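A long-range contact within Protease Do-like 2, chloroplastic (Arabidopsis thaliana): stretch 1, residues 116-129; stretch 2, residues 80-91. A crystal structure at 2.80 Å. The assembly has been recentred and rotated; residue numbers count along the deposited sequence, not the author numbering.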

ATOM      1  N   VAL B 116      37.638   3.994 -23.210  1.00 57.85           N
ATOM      2  CA  VAL B 116      37.593   5.053 -22.217  1.00 52.06           C
ATOM      3  C   VAL B 116      36.158   5.344 -21.823  1.00 53.18           C
ATOM      4  O   VAL B 116      35.254   5.243 -22.644  1.00 63.00           O
ATOM      5  CB  VAL B 116      38.278   6.332 -22.753  1.00 60.36           C
ATOM      6  CG1 VAL B 116      37.573   6.836 -24.010  1.00 55.79           C
ATOM      7  CG2 VAL B 116      38.341   7.406 -21.681  1.00 67.75           C
ATOM      8  N   ARG B 117      35.936   5.701 -20.567  1.00 50.73           N
ATOM      9  CA  ARG B 117      34.579   5.988 -20.143  1.00 48.99           C
ATOM     10  C   ARG B 117      34.448   7.215 -19.239  1.00 52.63           C
ATOM     11  O   ARG B 117      34.975   7.235 -18.130  1.00 50.86           O
ATOM     12  CB  ARG B 117      34.000   4.750 -19.464  1.00 41.74           C
ATOM     13  CG  ARG B 117      34.755   4.319 -18.238  1.00 32.33           C
ATOM     14  CD  ARG B 117      34.290   2.964 -17.754  1.00 46.75           C
ATOM     15  NE  ARG B 117      34.975   1.867 -18.432  1.00 60.51           N
ATOM     16  CZ  ARG B 117      34.624   0.592 -18.324  1.00 63.04           C
ATOM     17  NH1 ARG B 117      33.585   0.251 -17.574  1.00 63.58           N
ATOM     18  NH2 ARG B 117      35.307  -0.339 -18.965  1.00 63.86           N
ATOM     19  N   GLY B 118      33.763   8.249 -19.725  1.00 55.22           N
ATOM     20  CA  GLY B 118      33.313   9.333 -18.869  1.00 56.10           C
ATOM     21  C   GLY B 118      32.105   8.944 -18.033  1.00 59.19           C
ATOM     22  O   GLY B 118      31.046   8.634 -18.573  1.00 64.54           O
ATOM     23  N   VAL B 119      32.220   9.035 -16.718  1.00 58.69           N
ATOM     24  CA  VAL B 119      31.103   8.651 -15.862  1.00 62.02           C
ATOM     25  C   VAL B 119      30.006   9.711 -15.718  1.00 63.89           C
ATOM     26  O   VAL B 119      28.824   9.376 -15.721  1.00 59.18           O
ATOM     27  CB  VAL B 119      31.576   8.223 -14.481  1.00 62.45           C
ATOM     28  CG1 VAL B 119      30.516   8.562 -13.438  1.00 66.25           C
ATOM     29  CG2 VAL B 119      31.901   6.733 -14.492  1.00 63.86           C
ATOM     30  N   ASP B 120      30.394  10.979 -15.589  1.00 71.19           N
ATOM     31  CA  ASP B 120      29.425  12.052 -15.366  1.00 74.50           C
ATOM     32  C   ASP B 120      28.709  12.552 -16.631  1.00 68.22           C
ATOM     33  O   ASP B 120      27.650  13.174 -16.541  1.00 63.09           O
ATOM     34  CB  ASP B 120      30.025  13.213 -14.545  1.00 77.44           C
ATOM     35  CG  ASP B 120      31.447  13.549 -14.942  1.00 79.39           C
ATOM     36  OD1 ASP B 120      32.110  12.700 -15.565  1.00 81.95           O
ATOM     37  OD2 ASP B 120      31.908  14.664 -14.617  1.00 82.33           O
ATOM     38  N   CYS B 121      29.286  12.291 -17.799  1.00 65.67           N
ATOM     39  CA  CYS B 121      28.595  12.551 -19.062  1.00 52.91           C
ATOM     40  C   CYS B 121      27.963  11.276 -19.633  1.00 55.75           C
ATOM     41  O   CYS B 121      27.315  11.312 -20.685  1.00 58.02           O
ATOM     42  CB  CYS B 121      29.558  13.159 -20.077  1.00 54.71           C
ATOM     43  SG  CYS B 121      30.965  12.095 -20.461  1.00 73.15           S
ATOM     44  N   ASP B 122      28.179  10.158 -18.937  1.00 50.31           N
ATOM     45  CA  ASP B 122      27.675   8.832 -19.323  1.00 50.68           C
ATOM     46  C   ASP B 122      27.955   8.403 -20.767  1.00 51.34           C
ATOM     47  O   ASP B 122      27.048   8.053 -21.522  1.00 50.20           O
ATOM     48  CB  ASP B 122      26.192   8.655 -18.984  1.00 56.89           C
ATOM     49  CG  ASP B 122      25.754   7.193 -19.039  1.00 69.84           C
ATOM     50  OD1 ASP B 122      26.617   6.299 -18.881  1.00 68.45           O
ATOM     51  OD2 ASP B 122      24.550   6.935 -19.241  1.00 75.96           O
ATOM     52  N   ILE B 123      29.223   8.422 -21.136  1.00 48.29           N
ATOM     53  CA  ILE B 123      29.632   8.023 -22.470  1.00 49.08           C
ATOM     54  C   ILE B 123      30.749   6.992 -22.371  1.00 48.80           C
ATOM     55  O   ILE B 123      31.571   7.033 -21.453  1.00 46.79           O
ATOM     56  CB  ILE B 123      30.106   9.249 -23.301  1.00 60.49           C
ATOM     57  CG1 ILE B 123      28.943  10.202 -23.562  1.00 53.96           C
ATOM     58  CG2 ILE B 123      30.734   8.815 -24.622  1.00 57.00           C
ATOM     59  CD1 ILE B 123      29.357  11.466 -24.268  1.00 59.68           C
ATOM     60  N   ALA B 124      30.768   6.049 -23.302  1.00 48.34           N
ATOM     61  CA  ALA B 124      31.871   5.109 -23.368  1.00 56.32           C
ATOM     62  C   ALA B 124      32.182   4.798 -24.815  1.00 54.51           C
ATOM     63  O   ALA B 124      31.287   4.755 -25.661  1.00 58.33           O
ATOM     64  CB  ALA B 124      31.565   3.844 -22.592  1.00 30.59           C
ATOM     65  N   LEU B 125      33.465   4.616 -25.095  1.00 46.94           N
ATOM     66  CA  LEU B 125      33.908   4.242 -26.418  1.00 51.88           C
ATOM     67  C   LEU B 125      34.299   2.781 -26.353  1.00 56.62           C
ATOM     68  O   LEU B 125      34.787   2.316 -25.325  1.00 67.76           O
ATOM     69  CB  LEU B 125      35.094   5.100 -26.829  1.00 61.52           C
ATOM     70  CG  LEU B 125      35.004   5.741 -28.211  1.00 69.87           C
ATOM     71  CD1 LEU B 125      33.624   6.330 -28.424  1.00 66.42           C
ATOM     72  CD2 LEU B 125      36.076   6.808 -28.365  1.00 70.13           C
ATOM     73  N   LEU B 126      34.056   2.045 -27.430  1.00 49.53           N
ATOM     74  CA  LEU B 126      34.473   0.651 -27.488  1.00 54.49           C
ATOM     75  C   LEU B 126      35.240   0.382 -28.777  1.00 61.88           C
ATOM     76  O   LEU B 126      34.969   0.994 -29.823  1.00 53.28           O
ATOM     77  CB  LEU B 126      33.269  -0.288 -27.409  1.00 52.97           C
ATOM     78  CG  LEU B 126      32.236  -0.176 -26.291  1.00 46.17           C
ATOM     79  CD1 LEU B 126      31.083  -1.112 -26.594  1.00 45.34           C
ATOM     80  CD2 LEU B 126      32.835  -0.503 -24.943  1.00 50.35           C
ATOM     81  N   SER B 127      36.194  -0.540 -28.698  1.00 71.25           N
ATOM     82  CA  SER B 127      36.911  -1.011 -29.882  1.00 78.95           C
ATOM     83  C   SER B 127      36.477  -2.443 -30.139  1.00 71.48           C
ATOM     84  O   SER B 127      36.051  -3.140 -29.214  1.00 63.06           O
ATOM     85  CB  SER B 127      38.431  -0.941 -29.685  1.00 81.40           C
ATOM     86  OG  SER B 127      38.865  -1.837 -28.675  1.00 80.63           O
ATOM     87  N   VAL B 128      36.545  -2.874 -31.394  1.00 74.39           N
ATOM     88  CA  VAL B 128      36.149  -4.239 -31.723  1.00 87.06           C
ATOM     89  C   VAL B 128      37.143  -4.995 -32.601  1.00 97.28           C
ATOM     90  O   VAL B 128      37.780  -4.422 -33.485  1.00 92.70           O
ATOM     91  CB  VAL B 128      34.741  -4.301 -32.341  1.00 84.39           C
ATOM     92  CG1 VAL B 128      34.690  -5.332 -33.464  1.00 83.01           C
ATOM     93  CG2 VAL B 128      33.724  -4.627 -31.265  1.00 81.24           C
ATOM     94  N   GLU B 129      37.263  -6.292 -32.327  1.00109.87           N
ATOM     95  CA  GLU B 129      38.140  -7.180 -33.077  1.00110.50           C
ATOM     96  C   GLU B 129      37.422  -8.444 -33.582  1.00101.08           C
ATOM     97  O   GLU B 129      36.954  -9.262 -32.783  1.00 94.65           O
ATOM     98  CB  GLU B 129      39.357  -7.552 -32.230  1.00115.07           C
ATOM     99  CG  GLU B 129      39.021  -7.886 -30.788  1.00119.42           C
ATOM    100  CD  GLU B 129      40.187  -8.519 -30.057  1.00125.15           C
ATOM    101  OE1 GLU B 129      41.250  -8.708 -30.689  1.00124.57           O
ATOM    102  OE2 GLU B 129      40.041  -8.830 -28.855  1.00126.11           O
TER
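Stretch 2 (80-91) MIGDGKLLTNAH

Stretch 2 lies on stretch 1 as an antiparallel β partner, and past the end of its strand the chain is held by the side chain of Asp122. The strand carrying Ala124, Leu125 and Leu126 and the strand carrying Leu86, Leu87 and Thr88 run at 147° to one another (N-to-C directions), with axes approaching to 4.5 Å. Leu86 and Leu126 form a hydrogen-bonded pair, each N meeting the other's O at 2.7 Å. Thr88 and Ala124 repeat the pattern: Ala124 N reaches Thr88 O at 2.7 Å, and Thr88 N reaches Ala124 O at 2.8 Å. Between them sits the non-hydrogen-bonded pair Leu87 and Leu125.

Side chains alternate between the faces. On one, Leu125 CD1 packs against Leu87 CD1 at 3.3 Å and Ile81 CD1 at 3.5 Å; the branched aliphatic chains of the buried Leu125 and Leu87 suit this packing. On the other, Leu86 CB lies 4.1 Å from Leu126 CB, while the small Ala124 lets the backbone of Ala90 come close, CB to CA 3.8 Å.

A type II' turn from Gly82 to Lys85 leads into the strand; Gly82 has phi/psi of 108/173, which calls for glycine. Beyond Thr88, Asn89 ND2 donates to Asp122 O at 2.9 Å. The carboxylate of Asp122 suits a cluster of donors: its OD1 accepts from His91 N at 2.8 Å, and its OD2 from His91 ND1 at 3.0 Å, at the ring edge.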

ATOM      1  N   MET B  80      28.383   2.953 -34.628  1.00 64.45           N
ATOM      2  CA  MET B  80      29.672   3.254 -35.228  1.00 72.77           C
ATOM      3  C   MET B  80      29.810   4.745 -35.496  1.00 71.84           C
ATOM      4  O   MET B  80      29.033   5.324 -36.258  1.00 65.81           O
ATOM      5  CB  MET B  80      29.820   2.486 -36.540  1.00 78.28           C
ATOM      6  CG  MET B  80      29.600   0.989 -36.400  1.00 78.97           C
ATOM      7  SD  MET B  80      29.556   0.142 -37.987  1.00 78.58           S
ATOM      8  CE  MET B  80      29.255  -1.547 -37.471  1.00 51.08           C
ATOM      9  N   ILE B  81      30.797   5.361 -34.852  1.00 73.28           N
ATOM     10  CA  ILE B  81      31.081   6.779 -35.035  1.00 70.83           C
ATOM     11  C   ILE B  81      32.232   7.045 -35.989  1.00 75.17           C
ATOM     12  O   ILE B  81      32.603   8.195 -36.211  1.00 73.35           O
ATOM     13  CB  ILE B  81      31.391   7.455 -33.710  1.00 66.65           C
ATOM     14  CG1 ILE B  81      32.553   6.747 -33.017  1.00 60.26           C
ATOM     15  CG2 ILE B  81      30.165   7.443 -32.829  1.00 75.85           C
ATOM     16  CD1 ILE B  81      32.853   7.311 -31.659  1.00 64.50           C
ATOM     17  N   GLY B  82      32.796   5.984 -36.552  1.00 81.64           N
ATOM     18  CA  GLY B  82      33.945   6.123 -37.428  1.00 90.85           C
ATOM     19  C   GLY B  82      35.225   5.622 -36.790  1.00 98.04           C
ATOM     20  O   GLY B  82      35.249   5.285 -35.603  1.00100.40           O
ATOM     21  N   ASP B  83      36.294   5.584 -37.581  1.00 96.41           N
ATOM     22  CA  ASP B  83      37.508   4.874 -37.201  1.00 92.70           C
ATOM     23  C   ASP B  83      37.139   3.437 -36.885  1.00 80.55           C
ATOM     24  O   ASP B  83      36.300   2.836 -37.564  1.00 90.74           O
ATOM     25  CB  ASP B  83      38.171   5.512 -35.980  1.00 99.34           C
ATOM     26  CG  ASP B  83      38.975   6.744 -36.329  1.00110.73           C
ATOM     27  OD1 ASP B  83      38.533   7.519 -37.208  1.00118.14           O
ATOM     28  OD2 ASP B  83      40.054   6.933 -35.727  1.00110.64           O
ATOM     29  N   GLY B  84      37.749   2.893 -35.842  1.00 52.80           N
ATOM     30  CA  GLY B  84      37.378   1.573 -35.372  1.00 55.90           C
ATOM     31  C   GLY B  84      36.523   1.607 -34.118  1.00 64.97           C
ATOM     32  O   GLY B  84      36.503   0.639 -33.360  1.00 73.67           O
ATOM     33  N   LYS B  85      35.831   2.717 -33.880  1.00 63.01           N
ATOM     34  CA  LYS B  85      35.224   2.954 -32.574  1.00 70.21           C
ATOM     35  C   LYS B  85      33.694   2.809 -32.523  1.00 68.07           C
ATOM     36  O   LYS B  85      32.994   3.086 -33.495  1.00 75.11           O
ATOM     37  CB  LYS B  85      35.674   4.316 -32.032  1.00 79.96           C
ATOM     38  CG  LYS B  85      37.201   4.456 -31.923  1.00 85.98           C
ATOM     39  CD  LYS B  85      37.632   5.874 -31.540  1.00 90.35           C
ATOM     40  CE  LYS B  85      37.300   6.895 -32.638  1.00 87.93           C
ATOM     41  NZ  LYS B  85      37.466   8.321 -32.202  1.00 74.82           N
ATOM     42  N   LEU B  86      33.198   2.345 -31.379  1.00 61.76           N
ATOM     43  CA  LEU B  86      31.764   2.300 -31.102  1.00 59.58           C
ATOM     44  C   LEU B  86      31.414   3.217 -29.933  1.00 60.35           C
ATOM     45  O   LEU B  86      32.109   3.247 -28.920  1.00 69.00           O
ATOM     46  CB  LEU B  86      31.318   0.874 -30.775  1.00 54.23           C
ATOM     47  CG  LEU B  86      31.432  -0.125 -31.918  1.00 51.54           C
ATOM     48  CD1 LEU B  86      30.952  -1.500 -31.484  1.00 46.48           C
ATOM     49  CD2 LEU B  86      30.638   0.384 -33.118  1.00 51.73           C
ATOM     50  N   LEU B  87      30.326   3.955 -30.071  1.00 57.26           N
ATOM     51  CA  LEU B  87      29.893   4.873 -29.027  1.00 60.47           C
ATOM     52  C   LEU B  87      28.787   4.230 -28.207  1.00 50.79           C
ATOM     53  O   LEU B  87      27.931   3.542 -28.750  1.00 51.04           O
ATOM     54  CB  LEU B  87      29.378   6.161 -29.672  1.00 63.02           C
ATOM     55  CG  LEU B  87      29.360   7.441 -28.844  1.00 60.13           C
ATOM     56  CD1 LEU B  87      30.546   7.482 -27.908  1.00 53.77           C
ATOM     57  CD2 LEU B  87      29.391   8.632 -29.783  1.00 56.59           C
ATOM     58  N   THR B  88      28.799   4.451 -26.901  1.00 46.98           N
ATOM     59  CA  THR B  88      27.707   3.973 -26.059  1.00 44.61           C
ATOM     60  C   THR B  88      27.590   4.746 -24.752  1.00 39.46           C
ATOM     61  O   THR B  88      28.328   5.687 -24.513  1.00 42.29           O
ATOM     62  CB  THR B  88      27.827   2.465 -25.762  1.00 48.55           C
ATOM     63  OG1 THR B  88      26.587   1.989 -25.227  1.00 61.67           O
ATOM     64  CG2 THR B  88      28.943   2.191 -24.763  1.00 40.66           C
ATOM     65  N   ASN B  89      26.635   4.362 -23.916  1.00 42.70           N
ATOM     66  CA  ASN B  89      26.556   4.923 -22.579  1.00 48.68           C
ATOM     67  C   ASN B  89      27.542   4.203 -21.682  1.00 58.66           C
ATOM     68  O   ASN B  89      27.833   3.027 -21.891  1.00 58.01           O
ATOM     69  CB  ASN B  89      25.149   4.800 -22.008  1.00 48.63           C
ATOM     70  CG  ASN B  89      24.195   5.783 -22.620  1.00 59.30           C
ATOM     71  OD1 ASN B  89      23.140   5.410 -23.132  1.00 76.54           O
ATOM     72  ND2 ASN B  89      24.561   7.051 -22.587  1.00 56.03           N
ATOM     73  N   ALA B  90      28.071   4.897 -20.685  1.00 52.87           N
ATOM     74  CA  ALA B  90      29.024   4.256 -19.807  1.00 44.88           C
ATOM     75  C   ALA B  90      28.311   3.225 -18.934  1.00 46.35           C
ATOM     76  O   ALA B  90      28.861   2.175 -18.629  1.00 49.14           O
ATOM     77  CB  ALA B  90      29.743   5.277 -18.984  1.00 34.73           C
ATOM     78  N   HIS B  91      27.069   3.514 -18.562  1.00 50.94           N
ATOM     79  CA  HIS B  91      26.315   2.616 -17.692  1.00 48.54           C
ATOM     80  C   HIS B  91      26.026   1.274 -18.369  1.00 52.74           C
ATOM     81  O   HIS B  91      25.815   0.264 -17.696  1.00 61.29           O
ATOM     82  CB  HIS B  91      25.040   3.278 -17.147  1.00 37.93           C
ATOM     83  CG  HIS B  91      23.854   3.190 -18.064  1.00 59.29           C
ATOM     84  ND1 HIS B  91      23.286   4.297 -18.658  1.00 60.28           N
ATOM     85  CD2 HIS B  91      23.113   2.129 -18.465  1.00 63.16           C
ATOM     86  CE1 HIS B  91      22.254   3.921 -19.391  1.00 58.35           C
ATOM     87  NE2 HIS B  91      22.124   2.611 -19.289  1.00 57.92           N
TER